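Local coordinates for protein COG0546: Predicted phosphatases (Streptococcus pneumoniae, PDB 2AH5) that is a predicted phosphatase of the haloacid dehalogenase-like hydrolase family, its physiological substrate being unknown, at residues L15-I20 against Q84-I89; A25-F30 against K41-F46; P50-F55 against E66-Y71; T105-T110 against P137-V142. One frame throughout, in Å; residues are numbered along the deposited sequence.

Interaction 1 of 4, residues L15-I20 against Q84-I89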
loop_
_atom_site.group_PDB
_atom_site.type_symbol
_atom_site.label_atom_id
_atom_site.label_comp_id
_atom_site.label_asym_id
_atom_site.label_seq_id
_atom_site.Cartn_x
_atom_site.Cartn_y
_atom_site.Cartn_z
ATOM N N LEU A 15 -6.645 -0.660 -1.034
ATOM C CA LEU A 15 -7.533 -1.040 -2.133
ATOM C C LEU A 15 -7.639 -2.563 -2.233
ATOM O O LEU A 15 -8.723 -3.118 -2.486
ATOM C CB LEU A 15 -7.019 -0.462 -3.462
ATOM C CG LEU A 15 -6.900 1.062 -3.514
ATOM C CD1 LEU A 15 -6.117 1.526 -4.729
ATOM C CD2 LEU A 15 -8.286 1.701 -3.488
ATOM N N VAL A 16 -6.508 -3.222 -1.992
ATOM C CA VAL A 16 -6.356 -4.621 -2.363
ATOM C C VAL A 16 -6.065 -5.461 -1.139
ATOM O O VAL A 16 -5.100 -5.205 -0.427
ATOM C CB VAL A 16 -5.262 -4.839 -3.465
ATOM C CG1 VAL A 16 -5.129 -6.327 -3.755
ATOM C CG2 VAL A 16 -5.655 -4.084 -4.764
ATOM N N ASP A 17 -6.921 -6.453 -0.895
ATOM C CA ASP A 17 -6.621 -7.476 0.079
ATOM C C ASP A 17 -5.682 -8.509 -0.541
ATOM O O ASP A 17 -6.115 -9.558 -1.056
ATOM C CB ASP A 17 -7.897 -8.148 0.641
ATOM C CG ASP A 17 -7.579 -9.115 1.760
ATOM O OD1 ASP A 17 -6.376 -9.340 2.015
ATOM O OD2 ASP A 17 -8.513 -9.648 2.389
ATOM N N SER A 18 -4.393 -8.211 -0.453
ATOM C CA SER A 18 -3.359 -9.051 -1.065
ATOM C C SER A 18 -2.855 -10.094 -0.048
ATOM O O SER A 18 -1.844 -10.764 -0.306
ATOM C CB SER A 18 -2.207 -8.166 -1.537
ATOM O OG SER A 18 -1.924 -7.161 -0.569
ATOM N N SER A 19 -3.512 -10.186 1.116
ATOM C CA SER A 19 -2.949 -10.960 2.260
ATOM C C SER A 19 -2.685 -12.438 1.970
ATOM O O SER A 19 -1.660 -12.946 2.399
ATOM C CB SER A 19 -3.794 -10.846 3.543
ATOM O OG SER A 19 -5.094 -11.373 3.342
ATOM N N ILE A 20 -3.586 -13.124 1.271
ATOM C CA ILE A 20 -3.347 -14.559 0.979
ATOM C C ILE A 20 -2.035 -14.768 0.193
ATOM O O ILE A 20 -1.211 -15.604 0.563
ATOM C CB ILE A 20 -4.547 -15.276 0.300
ATOM C CG1 ILE A 20 -5.796 -15.200 1.198
ATOM C CG2 ILE A 20 -4.207 -16.760 0.054
ATOM C CD1 ILE A 20 -7.080 -15.510 0.507
ATOM N N GLN A 84 -7.579 -9.896 -3.802
ATOM C CA GLN A 84 -8.944 -9.533 -4.125
ATOM C C GLN A 84 -9.206 -8.135 -3.561
ATOM O O GLN A 84 -8.622 -7.742 -2.540
ATOM C CB GLN A 84 -9.911 -10.568 -3.542
ATOM C CG GLN A 84 -9.989 -10.573 -2.016
ATOM C CD GLN A 84 -10.719 -11.799 -1.455
ATOM O OE1 GLN A 84 -10.242 -12.945 -1.581
ATOM N NE2 GLN A 84 -11.859 -11.565 -0.821
ATOM N N LEU A 85 -10.066 -7.364 -4.218
ATOM C CA LEU A 85 -10.421 -6.058 -3.669
ATOM C C LEU A 85 -11.092 -6.217 -2.319
ATOM O O LEU A 85 -11.813 -7.198 -2.088
ATOM C CB LEU A 85 -11.365 -5.310 -4.609
ATOM C CG LEU A 85 -10.810 -5.010 -6.000
ATOM C CD1 LEU A 85 -11.878 -4.284 -6.813
ATOM C CD2 LEU A 85 -9.544 -4.167 -5.943
ATOM N N PHE A 86 -10.878 -5.254 -1.431
ATOM C CA PHE A 86 -11.685 -5.196 -0.214
ATOM C C PHE A 86 -13.145 -4.884 -0.586
ATOM O O PHE A 86 -13.409 -4.330 -1.652
ATOM C CB PHE A 86 -11.142 -4.128 0.759
ATOM C CG PHE A 86 -9.929 -4.564 1.510
ATOM C CD1 PHE A 86 -10.039 -5.480 2.580
ATOM C CD2 PHE A 86 -8.669 -4.075 1.173
ATOM C CE1 PHE A 86 -8.912 -5.886 3.284
ATOM C CE2 PHE A 86 -7.520 -4.499 1.890
ATOM C CZ PHE A 86 -7.667 -5.398 2.948
ATOM N N PRO A 87 -14.100 -5.256 0.286
ATOM C CA PRO A 87 -15.515 -4.963 -0.030
ATOM C C PRO A 87 -15.755 -3.468 -0.275
ATOM O O PRO A 87 -15.087 -2.668 0.349
ATOM C CB PRO A 87 -16.236 -5.411 1.233
ATOM C CG PRO A 87 -15.325 -6.501 1.818
ATOM C CD PRO A 87 -13.940 -5.981 1.566
ATOM N N GLN A 88 -16.670 -3.104 -1.185
ATOM C CA GLN A 88 -17.049 -1.693 -1.437
ATOM C C GLN A 88 -15.950 -0.796 -2.078
ATOM O O GLN A 88 -16.140 0.424 -2.275
ATOM C CB GLN A 88 -17.576 -1.041 -0.135
ATOM C CG GLN A 88 -18.735 -1.774 0.547
ATOM C CD GLN A 88 -19.911 -2.012 -0.383
ATOM O OE1 GLN A 88 -20.227 -3.157 -0.723
ATOM N NE2 GLN A 88 -20.545 -0.932 -0.819
ATOM N N ILE A 89 -14.796 -1.374 -2.407
ATOM C CA ILE A 89 -13.735 -0.563 -3.021
ATOM C C ILE A 89 -14.130 -0.023 -4.404
ATOM O O ILE A 89 -13.882 1.144 -4.706
ATOM C CB ILE A 89 -12.357 -1.311 -3.084
ATOM C CG1 ILE A 89 -11.767 -1.469 -1.683
ATOM C CG2 ILE A 89 -11.371 -0.549 -3.979
ATOM C CD1 ILE A 89 -11.438 -0.120 -0.914
#
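D17, whose side chain rides over the ring of F86, has OD1 gripped twice by S19. The hydroxyl OG of S19 arrives on the syn lone pair of D17 OD1 at 2.7 Å, and S19 N meets the same oxygen nearly along its C-O bond at 3.1 Å, closing an Asx turn at the start of helix 19-33. With CG anti to the backbone N (chi1 -174°) and OD1 held, the carboxylate plane lies almost parallel to the phenyl ring, 7° apart. CB of D17 stands 3.6 Å from the F86 ring centroid, a CH-pi contact over the face but displaced toward the rim, and CG follows it across CE1 and CZ. The backbones pair antiparallel: D17 and Q84 form a hydrogen-bonded pair, V16 and L85 a non-hydrogen-bonded one. D17 N reaches Q84 O at 2.7 Å, short but bent to 135° at the hydrogen, while Q84 N approaches D17 O at 3.1 Å from above the carbonyl plane. This two-stranded antiparallel ribbon, its strands separated by a long helical insertion, fits the flap of the haloacid dehalogenase fold, into which a helical cap is inserted. Next to the V16-L85 pair, F86 N bonds L15 O nearly straight, at 3.2 Å. L15 CD2 touches I89 CG2 at 3.8 Å, the two side chains crossing at about a right angle, and V16 CG2 meets L85 CD2 more loosely. Beyond the pair, W182 packs edge-to-face with F86, and S18 OG bonds D12 of the probable catalytic DxDx(T/V) signature.

Interaction 2 of 4, residues A25-F30 against K41-F46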
loop_
_atom_site.group_PDB
_atom_site.type_symbol
_atom_site.label_atom_id
_atom_site.label_comp_id
_atom_site.label_asym_id
_atom_site.label_seq_id
_atom_site.Cartn_x
_atom_site.Cartn_y
_atom_site.Cartn_z
ATOM N N ALA A 25 3.621 -16.277 -0.107
ATOM C CA ALA A 25 5.003 -15.995 -0.486
ATOM C C ALA A 25 5.944 -16.147 0.728
ATOM O O ALA A 25 7.028 -16.736 0.593
ATOM C CB ALA A 25 5.117 -14.612 -1.113
ATOM N N PHE A 26 5.556 -15.626 1.902
ATOM C CA PHE A 26 6.400 -15.816 3.097
ATOM C C PHE A 26 6.580 -17.290 3.471
ATOM O O PHE A 26 7.703 -17.756 3.701
ATOM C CB PHE A 26 5.884 -15.037 4.297
ATOM C CG PHE A 26 6.307 -13.611 4.281
ATOM C CD1 PHE A 26 5.364 -12.616 4.097
ATOM C CD2 PHE A 26 7.662 -13.270 4.406
ATOM C CE1 PHE A 26 5.742 -11.281 4.066
ATOM C CE2 PHE A 26 8.055 -11.903 4.386
ATOM C CZ PHE A 26 7.088 -10.926 4.194
ATOM N N THR A 27 5.479 -18.018 3.488
ATOM C CA THR A 27 5.526 -19.425 3.953
ATOM C C THR A 27 6.254 -20.307 2.925
ATOM O O THR A 27 6.925 -21.280 3.301
ATOM C CB THR A 27 4.124 -19.989 4.304
ATOM O OG1 THR A 27 3.293 -19.949 3.149
ATOM C CG2 THR A 27 3.444 -19.159 5.453
ATOM N N TYR A 28 6.100 -19.985 1.639
ATOM C CA TYR A 28 6.909 -20.662 0.597
ATOM C C TYR A 28 8.390 -20.469 0.874
ATOM O O TYR A 28 9.198 -21.409 0.734
ATOM C CB TYR A 28 6.566 -20.156 -0.834
ATOM C CG TYR A 28 7.431 -20.826 -1.889
ATOM C CD1 TYR A 28 7.215 -22.162 -2.233
ATOM C CD2 TYR A 28 8.524 -20.151 -2.470
ATOM C CE1 TYR A 28 8.020 -22.803 -3.191
ATOM C CE2 TYR A 28 9.337 -20.781 -3.428
ATOM C CZ TYR A 28 9.081 -22.109 -3.765
ATOM O OH TYR A 28 9.883 -22.767 -4.673
ATOM N N THR A 29 8.762 -19.241 1.246
ATOM C CA THR A 29 10.167 -18.926 1.529
ATOM C C THR A 29 10.705 -19.722 2.706
ATOM O O THR A 29 11.754 -20.335 2.599
ATOM C CB THR A 29 10.392 -17.409 1.712
ATOM O OG1 THR A 29 9.898 -16.738 0.546
ATOM C CG2 THR A 29 11.914 -17.084 1.869
ATOM N N PHE A 30 9.983 -19.716 3.821
ATOM C CA PHE A 30 10.385 -20.502 4.989
ATOM C C PHE A 30 10.436 -22.010 4.706
ATOM O O PHE A 30 11.364 -22.687 5.187
ATOM C CB PHE A 30 9.508 -20.168 6.192
ATOM C CG PHE A 30 9.543 -18.694 6.573
ATOM C CD1 PHE A 30 10.756 -18.051 6.820
ATOM C CD2 PHE A 30 8.370 -17.969 6.693
ATOM C CE1 PHE A 30 10.795 -16.675 7.181
ATOM C CE2 PHE A 30 8.392 -16.611 7.036
ATOM C CZ PHE A 30 9.616 -15.964 7.276
ATOM N N LYS A 41 -0.462 -13.963 12.801
ATOM C CA LYS A 41 -0.370 -12.595 13.326
ATOM C C LYS A 41 0.977 -11.978 12.976
ATOM O O LYS A 41 1.014 -10.876 12.441
ATOM C CB LYS A 41 -0.636 -12.518 14.832
ATOM C CG LYS A 41 -1.088 -11.112 15.260
ATOM C CD LYS A 41 -1.440 -11.026 16.760
ATOM C CE LYS A 41 -2.249 -12.258 17.267
ATOM N NZ LYS A 41 -3.613 -12.421 16.653
ATOM N N THR A 42 2.060 -12.702 13.247
ATOM C CA THR A 42 3.419 -12.262 12.890
ATOM C C THR A 42 3.515 -11.916 11.407
ATOM O O THR A 42 3.997 -10.837 11.056
ATOM C CB THR A 42 4.478 -13.308 13.310
ATOM O OG1 THR A 42 4.400 -13.493 14.729
ATOM C CG2 THR A 42 5.891 -12.870 12.931
ATOM N N ILE A 43 3.023 -12.802 10.535
ATOM C CA ILE A 43 3.081 -12.543 9.079
ATOM C C ILE A 43 2.217 -11.346 8.654
ATOM O O ILE A 43 2.601 -10.584 7.751
ATOM C CB ILE A 43 2.828 -13.831 8.219
ATOM C CG1 ILE A 43 3.942 -14.852 8.482
ATOM C CG2 ILE A 43 2.747 -13.494 6.704
ATOM C CD1 ILE A 43 3.678 -16.262 7.923
ATOM N N ARG A 44 1.085 -11.140 9.338
ATOM C CA ARG A 44 0.286 -9.919 9.144
ATOM C C ARG A 44 1.131 -8.656 9.363
ATOM O O ARG A 44 0.988 -7.648 8.641
ATOM C CB ARG A 44 -0.939 -9.915 10.083
ATOM C CG ARG A 44 -2.106 -10.728 9.541
ATOM C CD ARG A 44 -3.451 -10.391 10.214
ATOM N NE ARG A 44 -3.644 -11.027 11.524
ATOM C CZ ARG A 44 -3.882 -12.323 11.715
ATOM N NH1 ARG A 44 -3.935 -13.156 10.686
ATOM N NH2 ARG A 44 -4.044 -12.794 12.944
ATOM N N GLY A 45 2.030 -8.740 10.344
ATOM C CA GLY A 45 2.924 -7.662 10.714
ATOM C C GLY A 45 3.960 -7.381 9.643
ATOM O O GLY A 45 4.526 -6.294 9.606
ATOM N N PHE A 46 4.212 -8.370 8.771
ATOM C CA PHE A 46 5.109 -8.182 7.621
ATOM C C PHE A 46 4.455 -7.494 6.394
ATOM O O PHE A 46 5.117 -7.292 5.365
ATOM C CB PHE A 46 5.706 -9.517 7.144
ATOM C CG PHE A 46 6.497 -10.288 8.180
ATOM C CD1 PHE A 46 6.953 -9.701 9.361
ATOM C CD2 PHE A 46 6.823 -11.632 7.927
ATOM C CE1 PHE A 46 7.691 -10.452 10.296
ATOM C CE2 PHE A 46 7.568 -12.385 8.850
ATOM C CZ PHE A 46 7.993 -11.799 10.032
#
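F46 turns the edge of its ring toward the face of F26. Its CD2 sits 3.7 Å above the F26 ring plane, over the centre, and the edge-to-face pair has centroids 5.0 Å apart with planes tilted at 58°. F46 CB presses closer still, 3.5 Å from F26 CZ and equally near CE1. I43 CG2 also reaches F26 CD1 at 3.8 Å, the two side chains sliding past each other in opposite directions, while I43 CD1 meets T27 CG2 at 3.8 Å. F46 CE2 comes more loosely to the edge of the F30 ring, 4.4 Å from F30 CZ. A chi1 of -58° sets F46 CG anti to its carbonyl carbon, and T42 O lies over one face of the ring, toward the rim. F46 N bonds I43 O at 2.9 Å, tying F46, just past helix 40-45, to its final turn. Farther out, F26 also makes edge-to-face pairs with Y71 and F55, which puts this contact in the aromatic core of the helical region that probably forms the cap. Between helix 19-33 and the end of 40-45 with the residue after it, the meeting groups are thus carbon on carbon, held by dispersion and ring-edge electrostatics and dependent on shape.

Interaction 3 of 4, residues P50-F55 against E66-Y71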
loop_
_atom_site.group_PDB
_atom_site.type_symbol
_atom_site.label_atom_id
_atom_site.label_comp_id
_atom_site.label_asym_id
_atom_site.label_seq_id
_atom_site.Cartn_x
_atom_site.Cartn_y
_atom_site.Cartn_z
ATOM N N PRO A 50 9.385 -2.940 4.703
ATOM C CA PRO A 50 10.206 -3.512 3.638
ATOM C C PRO A 50 10.449 -5.016 3.874
ATOM O O PRO A 50 10.583 -5.468 5.018
ATOM C CB PRO A 50 11.528 -2.737 3.742
ATOM C CG PRO A 50 11.181 -1.464 4.429
ATOM C CD PRO A 50 10.070 -1.819 5.377
ATOM N N LEU A 51 10.481 -5.768 2.784
ATOM C CA LEU A 51 10.715 -7.209 2.818
ATOM C C LEU A 51 11.985 -7.598 3.600
ATOM O O LEU A 51 11.962 -8.503 4.463
ATOM C CB LEU A 51 10.788 -7.721 1.375
ATOM C CG LEU A 51 10.391 -9.157 1.085
ATOM C CD1 LEU A 51 8.979 -9.509 1.615
ATOM C CD2 LEU A 51 10.492 -9.407 -0.424
ATOM N N GLU A 52 13.082 -6.900 3.297
ATOM C CA GLU A 52 14.369 -7.157 3.944
ATOM C C GLU A 52 14.270 -6.976 5.458
ATOM O O GLU A 52 14.812 -7.785 6.215
ATOM C CB GLU A 52 15.479 -6.288 3.345
ATOM C CG GLU A 52 15.790 -6.626 1.876
ATOM C CD GLU A 52 15.040 -5.765 0.850
ATOM O OE1 GLU A 52 13.920 -5.241 1.134
ATOM O OE2 GLU A 52 15.600 -5.611 -0.267
ATOM N N SER A 53 13.523 -5.960 5.887
ATOM C CA SER A 53 13.320 -5.711 7.313
ATOM C C SER A 53 12.560 -6.838 8.016
ATOM O O SER A 53 12.937 -7.264 9.115
ATOM C CB SER A 53 12.602 -4.384 7.522
ATOM O OG SER A 53 12.652 -4.029 8.896
ATOM N N SER A 54 11.485 -7.313 7.387
ATOM C CA SER A 54 10.734 -8.448 7.909
ATOM C C SER A 54 11.571 -9.704 8.037
ATOM O O SER A 54 11.579 -10.322 9.099
ATOM C CB SER A 54 9.492 -8.718 7.062
ATOM O OG SER A 54 8.582 -7.635 7.202
ATOM N N PHE A 55 12.258 -10.091 6.962
ATOM C CA PHE A 55 13.115 -11.280 7.002
ATOM C C PHE A 55 14.240 -11.149 8.034
ATOM O O PHE A 55 14.656 -12.137 8.635
ATOM C CB PHE A 55 13.705 -11.593 5.625
ATOM C CG PHE A 55 12.745 -12.309 4.688
ATOM C CD1 PHE A 55 12.517 -11.814 3.410
ATOM C CD2 PHE A 55 12.108 -13.493 5.073
ATOM C CE1 PHE A 55 11.664 -12.470 2.525
ATOM C CE2 PHE A 55 11.241 -14.155 4.196
ATOM C CZ PHE A 55 11.011 -13.637 2.918
ATOM N N GLU A 66 18.889 -14.154 -0.210
ATOM C CA GLU A 66 18.308 -15.403 -0.743
ATOM C C GLU A 66 16.802 -15.462 -0.464
ATOM O O GLU A 66 16.004 -15.812 -1.344
ATOM C CB GLU A 66 18.991 -16.620 -0.114
ATOM C CG GLU A 66 18.439 -17.981 -0.560
ATOM C CD GLU A 66 19.012 -19.147 0.246
ATOM O OE1 GLU A 66 19.780 -18.914 1.192
ATOM O OE2 GLU A 66 18.671 -20.310 -0.047
ATOM N N ALA A 67 16.432 -15.151 0.777
ATOM C CA ALA A 67 15.009 -15.097 1.171
ATOM C C ALA A 67 14.206 -14.146 0.279
ATOM O O ALA A 67 13.147 -14.516 -0.209
ATOM C CB ALA A 67 14.856 -14.717 2.634
ATOM N N VAL A 68 14.706 -12.922 0.066
ATOM C CA VAL A 68 14.028 -11.956 -0.807
ATOM C C VAL A 68 13.866 -12.483 -2.231
ATOM O O VAL A 68 12.798 -12.365 -2.829
ATOM C CB VAL A 68 14.748 -10.577 -0.791
ATOM C CG1 VAL A 68 14.151 -9.618 -1.841
ATOM C CG2 VAL A 68 14.634 -9.982 0.597
ATOM N N GLN A 69 14.925 -13.077 -2.768
ATOM C CA GLN A 69 14.843 -13.695 -4.085
ATOM C C GLN A 69 13.766 -14.762 -4.176
ATOM O O GLN A 69 12.964 -14.746 -5.114
ATOM C CB GLN A 69 16.199 -14.256 -4.516
ATOM C CG GLN A 69 16.171 -14.918 -5.899
ATOM C CD GLN A 69 17.529 -15.509 -6.278
ATOM O OE1 GLN A 69 18.543 -14.851 -6.132
ATOM N NE2 GLN A 69 17.542 -16.744 -6.772
ATOM N N ILE A 70 13.734 -15.674 -3.208
ATOM C CA ILE A 70 12.780 -16.782 -3.219
ATOM C C ILE A 70 11.343 -16.221 -3.089
ATOM O O ILE A 70 10.443 -16.590 -3.839
ATOM C CB ILE A 70 13.109 -17.832 -2.113
ATOM C CG1 ILE A 70 14.422 -18.575 -2.426
ATOM C CG2 ILE A 70 11.966 -18.850 -1.948
ATOM C CD1 ILE A 70 15.040 -19.275 -1.196
ATOM N N TYR A 71 11.144 -15.317 -2.133
ATOM C CA TYR A 71 9.847 -14.662 -1.957
ATOM C C TYR A 71 9.301 -14.101 -3.272
ATOM O O TYR A 71 8.145 -14.323 -3.638
ATOM C CB TYR A 71 9.984 -13.544 -0.916
ATOM C CG TYR A 71 8.686 -12.775 -0.687
ATOM C CD1 TYR A 71 7.895 -13.022 0.420
ATOM C CD2 TYR A 71 8.277 -11.798 -1.592
ATOM C CE1 TYR A 71 6.710 -12.301 0.632
ATOM C CE2 TYR A 71 7.107 -11.089 -1.404
ATOM C CZ TYR A 71 6.328 -11.339 -0.299
ATOM O OH TYR A 71 5.152 -10.612 -0.136
#
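L51 and Y71 both carry CG anti to the backbone N (chi1 -152° and 179°), which points each CG toward the other helix; chi2 of L51 (54°) then places its CD1. That methyl stands over the centre of the Y71 ring, 3.6 Å from its centroid, a CH-pi contact over the face. The second branch, L51 CD2, lies above the ring plane but beyond the ring's outline, 3.5 Å from Y71 CD2. A matching arrangement runs the other way one turn along: A67 CB sits over the centre of the F55 ring, 3.6 Å from the centroid, so each helix offers one ring face to a methyl group of its partner. Y71 CB abuts the edge of the F55 ring in its plane, 4.0 Å from F55 CZ. V68 spreads its methyls between these places, CG1 reaching L51 CD2 at 3.9 Å and CG2 lying against both E52 CG (3.8 Å) and F55 CD1. The short segments 51-55 and 66-71 are 9.9 Å apart at their axes. E52 and F55 also pack on I64 at the start of helix 64-79, and A67 on L59, within the probable cap. The side chains meet through apolar groups: aliphatic C-H groups pointing at pi faces, with only the methylene part of E52 taking part, so the fit rests on dispersion and close contact.

Interaction 4 of 4, residues T105-T110 against P137-V142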
loop_
_atom_site.group_PDB
_atom_site.type_symbol
_atom_site.label_atom_id
_atom_site.label_comp_id
_atom_site.label_asym_id
_atom_site.label_seq_id
_atom_site.Cartn_x
_atom_site.Cartn_y
_atom_site.Cartn_z
ATOM N N THR A 105 -0.073 5.493 -5.096
ATOM C CA THR A 105 1.290 5.756 -4.554
ATOM C C THR A 105 1.691 4.613 -3.608
ATOM O O THR A 105 1.221 4.543 -2.473
ATOM C CB THR A 105 1.367 7.094 -3.803
ATOM O OG1 THR A 105 0.329 7.152 -2.807
ATOM C CG2 THR A 105 1.227 8.229 -4.736
ATOM N N THR A 106 2.506 3.683 -4.109
ATOM C CA THR A 106 2.813 2.466 -3.374
ATOM C C THR A 106 4.330 2.238 -3.342
ATOM O O THR A 106 5.055 2.783 -4.163
ATOM C CB THR A 106 2.124 1.225 -4.033
ATOM O OG1 THR A 106 2.403 0.044 -3.255
ATOM C CG2 THR A 106 2.595 1.035 -5.512
ATOM N N THR A 107 4.804 1.422 -2.398
ATOM C CA THR A 107 6.215 1.036 -2.439
ATOM C C THR A 107 6.378 -0.350 -3.060
ATOM O O THR A 107 7.493 -0.846 -3.135
ATOM C CB THR A 107 6.908 1.107 -1.076
ATOM O OG1 THR A 107 6.135 0.374 -0.127
ATOM C CG2 THR A 107 7.067 2.557 -0.623
ATOM N N LYS A 108 5.284 -0.968 -3.516
ATOM C CA LYS A 108 5.382 -2.054 -4.517
ATOM C C LYS A 108 6.069 -1.478 -5.766
ATOM O O LYS A 108 5.906 -0.285 -6.059
ATOM C CB LYS A 108 3.989 -2.568 -4.915
ATOM C CG LYS A 108 3.936 -4.001 -5.415
ATOM C CD LYS A 108 2.588 -4.625 -5.067
ATOM C CE LYS A 108 2.791 -6.071 -4.585
ATOM N NZ LYS A 108 1.790 -6.505 -3.574
ATOM N N ASP A 109 6.842 -2.300 -6.480
ATOM C CA ASP A 109 7.444 -1.844 -7.746
ATOM C C ASP A 109 6.342 -1.346 -8.684
ATOM O O ASP A 109 5.255 -1.942 -8.744
ATOM C CB ASP A 109 8.162 -2.985 -8.465
ATOM C CG ASP A 109 9.432 -3.415 -7.779
ATOM O OD1 ASP A 109 9.749 -2.889 -6.693
ATOM O OD2 ASP A 109 10.122 -4.295 -8.343
ATOM N N THR A 110 6.626 -0.288 -9.438
ATOM C CA THR A 110 5.643 0.268 -10.360
ATOM C C THR A 110 4.984 -0.805 -11.241
ATOM O O THR A 110 3.768 -0.870 -11.351
ATOM C CB THR A 110 6.264 1.346 -11.240
ATOM O OG1 THR A 110 6.732 2.426 -10.410
ATOM C CG2 THR A 110 5.238 1.865 -12.238
ATOM N N PRO A 137 12.655 5.301 -3.785
ATOM C CA PRO A 137 12.753 4.065 -2.979
ATOM C C PRO A 137 11.727 3.902 -1.839
ATOM O O PRO A 137 11.317 2.762 -1.509
ATOM C CB PRO A 137 14.182 4.111 -2.423
ATOM C CG PRO A 137 14.766 5.384 -2.860
ATOM C CD PRO A 137 13.753 6.241 -3.505
ATOM N N HIS A 138 11.301 5.001 -1.233
ATOM C CA HIS A 138 10.379 4.917 -0.088
ATOM C C HIS A 138 9.114 5.705 -0.334
ATOM O O HIS A 138 9.015 6.423 -1.320
ATOM C CB HIS A 138 11.040 5.422 1.197
ATOM C CG HIS A 138 12.307 4.705 1.531
ATOM N ND1 HIS A 138 13.531 5.336 1.559
ATOM C CD2 HIS A 138 12.541 3.407 1.830
ATOM C CE1 HIS A 138 14.466 4.459 1.883
ATOM N NE2 HIS A 138 13.891 3.284 2.055
ATOM N N LYS A 139 8.168 5.591 0.598
ATOM C CA LYS A 139 6.849 6.222 0.432
ATOM C C LYS A 139 6.921 7.722 0.136
ATOM O O LYS A 139 6.240 8.208 -0.792
ATOM C CB LYS A 139 5.933 5.912 1.643
ATOM C CG LYS A 139 4.443 6.290 1.491
ATOM C CD LYS A 139 3.788 5.742 0.212
ATOM C CE LYS A 139 3.136 4.348 0.340
ATOM N NZ LYS A 139 3.827 3.357 1.158
ATOM N N ALA A 140 7.739 8.467 0.889
ATOM C CA ALA A 140 7.855 9.915 0.635
ATOM C C ALA A 140 8.303 10.241 -0.806
ATOM O O ALA A 140 7.779 11.163 -1.432
ATOM C CB ALA A 140 8.806 10.589 1.665
ATOM N N ASP A 141 9.289 9.494 -1.310
ATOM C CA ASP A 141 9.809 9.705 -2.682
ATOM C C ASP A 141 8.729 9.455 -3.749
ATOM O O ASP A 141 8.587 10.227 -4.727
ATOM C CB ASP A 141 11.001 8.790 -2.914
ATOM C CG ASP A 141 12.054 8.932 -1.823
ATOM O OD1 ASP A 141 12.560 10.054 -1.634
ATOM O OD2 ASP A 141 12.330 7.933 -1.129
ATOM N N VAL A 142 7.928 8.416 -3.525
ATOM C CA VAL A 142 6.832 8.082 -4.435
ATOM C C VAL A 142 5.797 9.220 -4.452
ATOM O O VAL A 142 5.355 9.676 -5.512
ATOM C CB VAL A 142 6.189 6.712 -4.037
ATOM C CG1 VAL A 142 5.013 6.384 -4.938
ATOM C CG2 VAL A 142 7.241 5.586 -4.110
HETATM O O HOH W 1 2.953 0.988 -0.184
#
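The end of strand 102-106 runs past the first turn of helix 139-149, with CA of T105 6.0 Å from CA of V142 and T107 equally near K139, before the chain turns a corner at T107 and K108. V142 aims both methyls at the strand: CG2 lies 3.6 Å from T106 O, and CG1 reaches CA of T105 at 3.8 Å. The K139 chain leaves with CG anti to the backbone N (chi1 -169°), then bends at every later torsion and folds over the strand end, its CE 3.4 Å from T105 O. NZ of K139 finishes near T107, where one water accepts both from that NZ and from T107 N, each at 2.9 Å. T106, at the strand end, and K139, at the helix start, probably correspond to the conserved threonine/serine and lysine of the haloacid dehalogenase motifs, though here the assignment rests on the family. T107 CG2 backs the lysine's helix, 3.5 Å from K139 N. T106 OG1 accepts from K108 N, an ST turn that shapes the corner. K108 NZ, in turn, makes a salt bridge to D12 of the DxDx(T/V) signature, and K139 NZ has a long, weak ion pair with D166.

In the fold
Interaction 1 ties together the two ends of the chain's helical excursion, and interactions 2 and 3 fall within that excursion. These two touch each other, their centres about 10 Å apart: F26 CZ meets L51 CD1 at 3.5 Å, and A25 and T29 pack on Y71, so they share one aromatic core. Interaction 4 lies in the parallel-sheet domain, its centre about 17 Å from that of interaction 3 and about 19 Å from that of interaction 1, the latter on the opposite side of the chain's centre. Interactions 1 and 4 nonetheless both reach D12, consistent with an active site between core and cap, as in relatives.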